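Local coordinates for protein M157 (Murid herpesvirus 1, PDB 2NYK) that serves as a viral, MHC class I-like ligand for Ly49 receptors on natural killer cells, at residues F25-T30 with M81-L86; C112-T117 with I148-I153. The protein carries 1 engineered substitution. All coordinates share one frame; numbering follows the deposited sequence.

Contact 1 (F25-T30 with M81-L86); sequences FEVTVT and MRLNNL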
loop_
_atom_site.group_PDB
_atom_site.type_symbol
_atom_site.label_atom_id
_atom_site.label_comp_id
_atom_site.label_asym_id
_atom_site.label_seq_id
_atom_site.Cartn_x
_atom_site.Cartn_y
_atom_site.Cartn_z
ATOM N N PHE A 25 3.051 7.511 4.653
ATOM C CA PHE A 25 4.396 7.286 5.159
ATOM C C PHE A 25 4.242 6.734 6.552
ATOM O O PHE A 25 3.535 7.336 7.383
ATOM C CB PHE A 25 5.160 8.617 5.248
ATOM C CG PHE A 25 5.254 9.365 3.963
ATOM C CD1 PHE A 25 6.309 9.125 3.080
ATOM C CD2 PHE A 25 4.293 10.331 3.634
ATOM C CE1 PHE A 25 6.408 9.825 1.886
ATOM C CE2 PHE A 25 4.368 11.034 2.464
ATOM C CZ PHE A 25 5.443 10.808 1.585
ATOM N N GLU A 26 4.867 5.591 6.835
ATOM C CA GLU A 26 4.707 5.004 8.151
ATOM C C GLU A 26 6.041 4.545 8.734
ATOM O O GLU A 26 6.866 3.962 8.032
ATOM C CB GLU A 26 3.727 3.830 8.076
ATOM C CG GLU A 26 3.521 3.096 9.398
ATOM C CD GLU A 26 2.306 2.177 9.341
ATOM O OE1 GLU A 26 2.160 1.320 10.223
ATOM O OE2 GLU A 26 1.496 2.307 8.416
ATOM N N VAL A 27 6.249 4.789 10.024
ATOM C CA VAL A 27 7.455 4.329 10.684
ATOM C C VAL A 27 7.082 3.719 12.021
ATOM O O VAL A 27 6.295 4.293 12.776
ATOM C CB VAL A 27 8.491 5.472 10.925
ATOM C CG1 VAL A 27 9.721 4.935 11.653
ATOM C CG2 VAL A 27 8.908 6.105 9.605
ATOM N N THR A 28 7.652 2.546 12.288
ATOM C CA THR A 28 7.460 1.849 13.544
ATOM C C THR A 28 8.824 1.628 14.187
ATOM O O THR A 28 9.776 1.209 13.520
ATOM C CB THR A 28 6.747 0.500 13.332
ATOM O OG1 THR A 28 5.464 0.733 12.736
ATOM C CG2 THR A 28 6.565 -0.213 14.650
ATOM N N VAL A 29 8.921 1.965 15.466
ATOM C CA VAL A 29 10.121 1.720 16.258
ATOM C C VAL A 29 9.724 0.892 17.496
ATOM O O VAL A 29 8.753 1.212 18.175
ATOM C CB VAL A 29 10.786 3.058 16.667
ATOM C CG1 VAL A 29 11.806 2.847 17.756
ATOM C CG2 VAL A 29 11.443 3.727 15.461
ATOM N N THR A 30 10.457 -0.185 17.761
ATOM C CA THR A 30 10.170 -1.045 18.920
ATOM C C THR A 30 11.395 -1.120 19.821
ATOM O O THR A 30 12.521 -1.064 19.331
ATOM C CB THR A 30 9.743 -2.489 18.504
ATOM O OG1 THR A 30 8.708 -2.434 17.518
ATOM C CG2 THR A 30 9.229 -3.294 19.705
ATOM N N MET A 81 14.191 8.784 13.721
ATOM C CA MET A 81 15.055 9.359 14.767
ATOM C C MET A 81 14.233 10.010 15.869
ATOM O O MET A 81 14.535 9.851 17.055
ATOM C CB MET A 81 16.038 10.376 14.179
ATOM C CG MET A 81 17.024 9.758 13.205
ATOM S SD MET A 81 18.314 10.869 12.620
ATOM C CE MET A 81 17.394 12.031 11.614
ATOM N N ARG A 82 13.192 10.727 15.457
ATOM C CA ARG A 82 12.249 11.361 16.364
ATOM C C ARG A 82 11.589 10.368 17.314
ATOM O O ARG A 82 11.494 10.633 18.518
ATOM C CB ARG A 82 11.176 12.070 15.556
ATOM C CG ARG A 82 10.126 12.764 16.361
ATOM C CD ARG A 82 8.969 13.057 15.458
ATOM N NE ARG A 82 7.938 13.840 16.113
ATOM C CZ ARG A 82 6.667 13.859 15.722
ATOM N NH1 ARG A 82 6.276 13.135 14.670
ATOM N NH2 ARG A 82 5.788 14.604 16.387
ATOM N N LEU A 83 11.123 9.243 16.768
ATOM C CA LEU A 83 10.468 8.204 17.566
ATOM C C LEU A 83 11.439 7.517 18.526
ATOM O O LEU A 83 11.072 7.230 19.661
ATOM C CB LEU A 83 9.776 7.158 16.687
ATOM C CG LEU A 83 8.678 7.516 15.676
ATOM C CD1 LEU A 83 7.928 6.253 15.324
ATOM C CD2 LEU A 83 7.713 8.606 16.165
ATOM N N ASN A 84 12.659 7.248 18.062
ATOM C CA ASN A 84 13.735 6.706 18.909
ATOM C C ASN A 84 13.965 7.583 20.119
ATOM O O ASN A 84 14.110 7.084 21.231
ATOM C CB ASN A 84 15.056 6.615 18.146
ATOM C CG ASN A 84 15.038 5.556 17.074
ATOM O OD1 ASN A 84 14.598 4.430 17.299
ATOM N ND2 ASN A 84 15.547 5.901 15.897
ATOM N N ASN A 85 14.009 8.894 19.885
ATOM C CA ASN A 85 14.145 9.880 20.949
ATOM C C ASN A 85 13.007 9.827 21.946
ATOM O O ASN A 85 13.243 9.874 23.148
ATOM C CB ASN A 85 14.257 11.294 20.380
ATOM C CG ASN A 85 15.678 11.664 20.021
ATOM O OD1 ASN A 85 16.395 10.887 19.365
ATOM N ND2 ASN A 85 16.096 12.864 20.446
ATOM N N LEU A 86 11.778 9.724 21.443
ATOM C CA LEU A 86 10.598 9.649 22.293
ATOM C C LEU A 86 10.624 8.437 23.218
ATOM O O LEU A 86 10.263 8.541 24.391
ATOM C CB LEU A 86 9.318 9.645 21.452
ATOM C CG LEU A 86 8.916 10.988 20.821
ATOM C CD1 LEU A 86 7.874 10.755 19.707
ATOM C CD2 LEU A 86 8.416 11.983 21.897
#

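Contact 2 (C112-T117 with I148-I153); sequences CDVYHT and IGTYMI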
loop_
_atom_site.group_PDB
_atom_site.type_symbol
_atom_site.label_atom_id
_atom_site.label_comp_id
_atom_site.label_asym_id
_atom_site.label_seq_id
_atom_site.Cartn_x
_atom_site.Cartn_y
_atom_site.Cartn_z
ATOM N N CYS A 112 -2.717 16.184 5.285
ATOM C CA CYS A 112 -2.289 14.934 5.922
ATOM C C CYS A 112 -3.015 14.697 7.222
ATOM O O CYS A 112 -3.224 15.622 8.010
ATOM C CB CYS A 112 -0.771 14.890 6.192
ATOM S SG CYS A 112 0.328 15.170 4.771
ATOM N N ASP A 113 -3.395 13.445 7.447
ATOM C CA ASP A 113 -3.890 13.021 8.746
ATOM C C ASP A 113 -2.703 12.332 9.354
ATOM O O ASP A 113 -2.066 11.506 8.709
ATOM C CB ASP A 113 -5.059 12.061 8.613
ATOM C CG ASP A 113 -6.265 12.690 7.908
ATOM O OD1 ASP A 113 -6.589 13.868 8.154
ATOM O OD2 ASP A 113 -6.894 11.982 7.097
ATOM N N VAL A 114 -2.371 12.702 10.577
ATOM C CA VAL A 114 -1.177 12.175 11.221
ATOM C C VAL A 114 -1.549 11.302 12.427
ATOM O O VAL A 114 -2.233 11.764 13.335
ATOM C CB VAL A 114 -0.250 13.325 11.661
ATOM C CG1 VAL A 114 1.038 12.768 12.273
ATOM C CG2 VAL A 114 0.041 14.266 10.461
ATOM N N TYR A 115 -1.087 10.048 12.436
ATOM C CA TYR A 115 -1.450 9.116 13.498
ATOM C C TYR A 115 -0.221 8.675 14.257
ATOM O O TYR A 115 0.792 8.318 13.649
ATOM C CB TYR A 115 -2.141 7.887 12.909
ATOM C CG TYR A 115 -3.332 8.220 12.061
ATOM C CD1 TYR A 115 -4.581 8.425 12.644
ATOM C CD2 TYR A 115 -3.220 8.337 10.676
ATOM C CE1 TYR A 115 -5.709 8.737 11.863
ATOM C CE2 TYR A 115 -4.350 8.650 9.880
ATOM C CZ TYR A 115 -5.583 8.857 10.491
ATOM O OH TYR A 115 -6.708 9.157 9.734
ATOM N N HIS A 116 -0.314 8.703 15.584
ATOM C CA HIS A 116 0.719 8.199 16.469
ATOM C C HIS A 116 0.076 7.114 17.317
ATOM O O HIS A 116 -1.050 7.285 17.785
ATOM C CB HIS A 116 1.237 9.309 17.390
ATOM C CG HIS A 116 2.104 10.315 16.703
ATOM N ND1 HIS A 116 1.590 11.389 16.011
ATOM C CD2 HIS A 116 3.452 10.416 16.609
ATOM C CE1 HIS A 116 2.582 12.100 15.504
ATOM N NE2 HIS A 116 3.723 11.532 15.858
ATOM N N THR A 117 0.779 5.997 17.501
ATOM C CA THR A 117 0.247 4.886 18.288
ATOM C C THR A 117 1.317 4.320 19.205
ATOM O O THR A 117 2.452 4.045 18.772
ATOM C CB THR A 117 -0.286 3.752 17.405
ATOM O OG1 THR A 117 -1.294 4.270 16.538
ATOM C CG2 THR A 117 -0.900 2.650 18.264
ATOM N N ILE A 148 4.851 20.437 11.933
ATOM C CA ILE A 148 6.072 20.616 11.153
ATOM C C ILE A 148 6.197 19.509 10.109
ATOM O O ILE A 148 6.584 19.781 8.962
ATOM C CB ILE A 148 7.334 20.632 12.056
ATOM C CG1 ILE A 148 7.137 21.577 13.253
ATOM C CG2 ILE A 148 8.573 21.054 11.250
ATOM C CD1 ILE A 148 6.410 20.931 14.451
ATOM N N GLY A 149 5.862 18.273 10.518
ATOM C CA GLY A 149 5.952 17.099 9.650
ATOM C C GLY A 149 5.289 17.347 8.322
ATOM O O GLY A 149 5.924 17.227 7.277
ATOM N N THR A 150 4.011 17.726 8.356
ATOM C CA THR A 150 3.267 18.013 7.128
ATOM C C THR A 150 3.908 19.156 6.320
ATOM O O THR A 150 3.861 19.156 5.073
ATOM C CB THR A 150 1.787 18.318 7.449
ATOM O OG1 THR A 150 1.198 17.177 8.105
ATOM C CG2 THR A 150 0.995 18.641 6.173
ATOM N N TYR A 151 4.505 20.125 7.025
ATOM C CA TYR A 151 5.194 21.250 6.379
ATOM C C TYR A 151 6.247 20.761 5.366
ATOM O O TYR A 151 6.259 21.210 4.233
ATOM C CB TYR A 151 5.818 22.193 7.432
ATOM C CG TYR A 151 6.881 23.107 6.851
ATOM C CD1 TYR A 151 6.530 24.261 6.132
ATOM C CD2 TYR A 151 8.235 22.797 6.988
ATOM C CE1 TYR A 151 7.513 25.101 5.582
ATOM C CE2 TYR A 151 9.222 23.623 6.433
ATOM C CZ TYR A 151 8.856 24.767 5.737
ATOM O OH TYR A 151 9.851 25.569 5.203
ATOM N N MET A 152 7.101 19.827 5.788
ATOM C CA MET A 152 8.127 19.230 4.935
ATOM C C MET A 152 7.544 18.568 3.695
ATOM O O MET A 152 8.071 18.713 2.598
ATOM C CB MET A 152 8.985 18.235 5.720
ATOM C CG MET A 152 10.060 17.517 4.858
ATOM S SD MET A 152 11.338 16.591 5.766
ATOM C CE MET A 152 12.678 17.761 5.823
ATOM N N ILE A 153 6.472 17.803 3.873
ATOM C CA ILE A 153 5.781 17.208 2.738
ATOM C C ILE A 153 5.205 18.305 1.817
ATOM O O ILE A 153 5.426 18.291 0.602
ATOM C CB ILE A 153 4.680 16.234 3.238
ATOM C CG1 ILE A 153 5.333 15.045 3.975
ATOM C CG2 ILE A 153 3.817 15.757 2.051
ATOM C CD1 ILE A 153 4.374 14.331 4.856
#

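Contact 1 (F25-T30 with M81-L86)
Val27 and Val29 meet Leu83 and Asn84 where helix 71-90 of an MHC class I-like platform rests on strand 21-30 of its antiparallel sheet. The short axes run in roughly the same direction, 32° apart, and approach to 8.5 Å. The backbones come nearest at Val29 and Leu83, whose CA atoms are 6.6 Å apart.

Most of the contact is apolar. Both valines direct their CB atoms at the helix, and Leu83 points back at the strand. The side chains of Val29 and Leu83 cross obliquely, with Val29 CG2 resting 4.0 Å from Leu83 CB, so that the valine methyl lies against the base of the leucine. The leucine's CG lies beside its own backbone N (chi1 -59°), and Leu83 CD1 reaches toward the earlier part of the strand, a loose 4.3 Å from Val27 CG1. Leu83 CD1 lies nearer to the backbone, 3.6 Å from Val27 O; the backbone of Val27 is also hydrogen-bonded to Val99 on the adjacent strand. Leu76 and Lys80, a turn or two earlier in the helix, continue the cover over Val27, while Lys80 and Leu87 also touch Val29.

Polar atoms take part only through packing, since no hydrogen bond joins the two segments. Asn84, at the more exposed border, starts off to one flank of the strand, but its amide end swings closer and crosses the Val29 side chain at about a right angle. Its oxygen meets both methyls of that valine: Asn84 OD1 is 3.7 Å from Val29 CG2 and, closer still, 3.2 Å from Val29 CG1, the branch held anti to the backbone N of Val29 (chi1 166°).

Contact 2 (C112-T117 with I148-I153)
Cys112 comes against Thr150 at the point where the two backbones are closest, with 6.5 Å between their CA atoms. Cys112 CB lies 3.6 Å from Thr150 OG1, while Cys112 SG meets the other branch of the threonine, 3.8 Å from Thr150 CG2. A chi1 of -55° places that sulfur beside the cysteine's backbone N, where Cys112 SG also meets Ile153 CD1 at 4.1 Å. Through the disulfide to Cys103 the sulfur ties strand 109-118 to the neighbouring strand 96-106, and Ile153 rests on Cys103 too, so the helix packs on both halves of the bridge. The packing of helix 148-154 on the sheet is consistent with the second helical side of an MHC class I-like platform; the axes of 112-117 and 148-153 run at 138° to each other and approach to 9.6 Å. Two residues along, Val114 again faces the helix, and Val114 CG2 comes obliquely to within 3.9 Å of Thr150 OG1, flanking the threonine hydroxyl with carbon as Cys112 does. No hydrogen bond crosses the contact, and Thr150 also touches Gln128 of strand 122-128.

Overall arrangement
Contacts 1 and 2 set different helices on the same antiparallel sheet, on strands 21-30 and 109-118, which are separated by strand 96-106. Both are largely buried, and neither has a hydrogen bond between its segments; contact 1 grades into the surface through an amide, whereas all the touching residues of contact 2 are buried, one of them half of a disulfide. The helix runs broadly with its strand in contact 1 and obliquely against it in contact 2. Their centres are 13 Å apart, and they meet: Phe25 CE2 packs 4.1 Å from Ile153 CD1, and Arg82 NH1 approaches His116 NE2 to 3.2 Å.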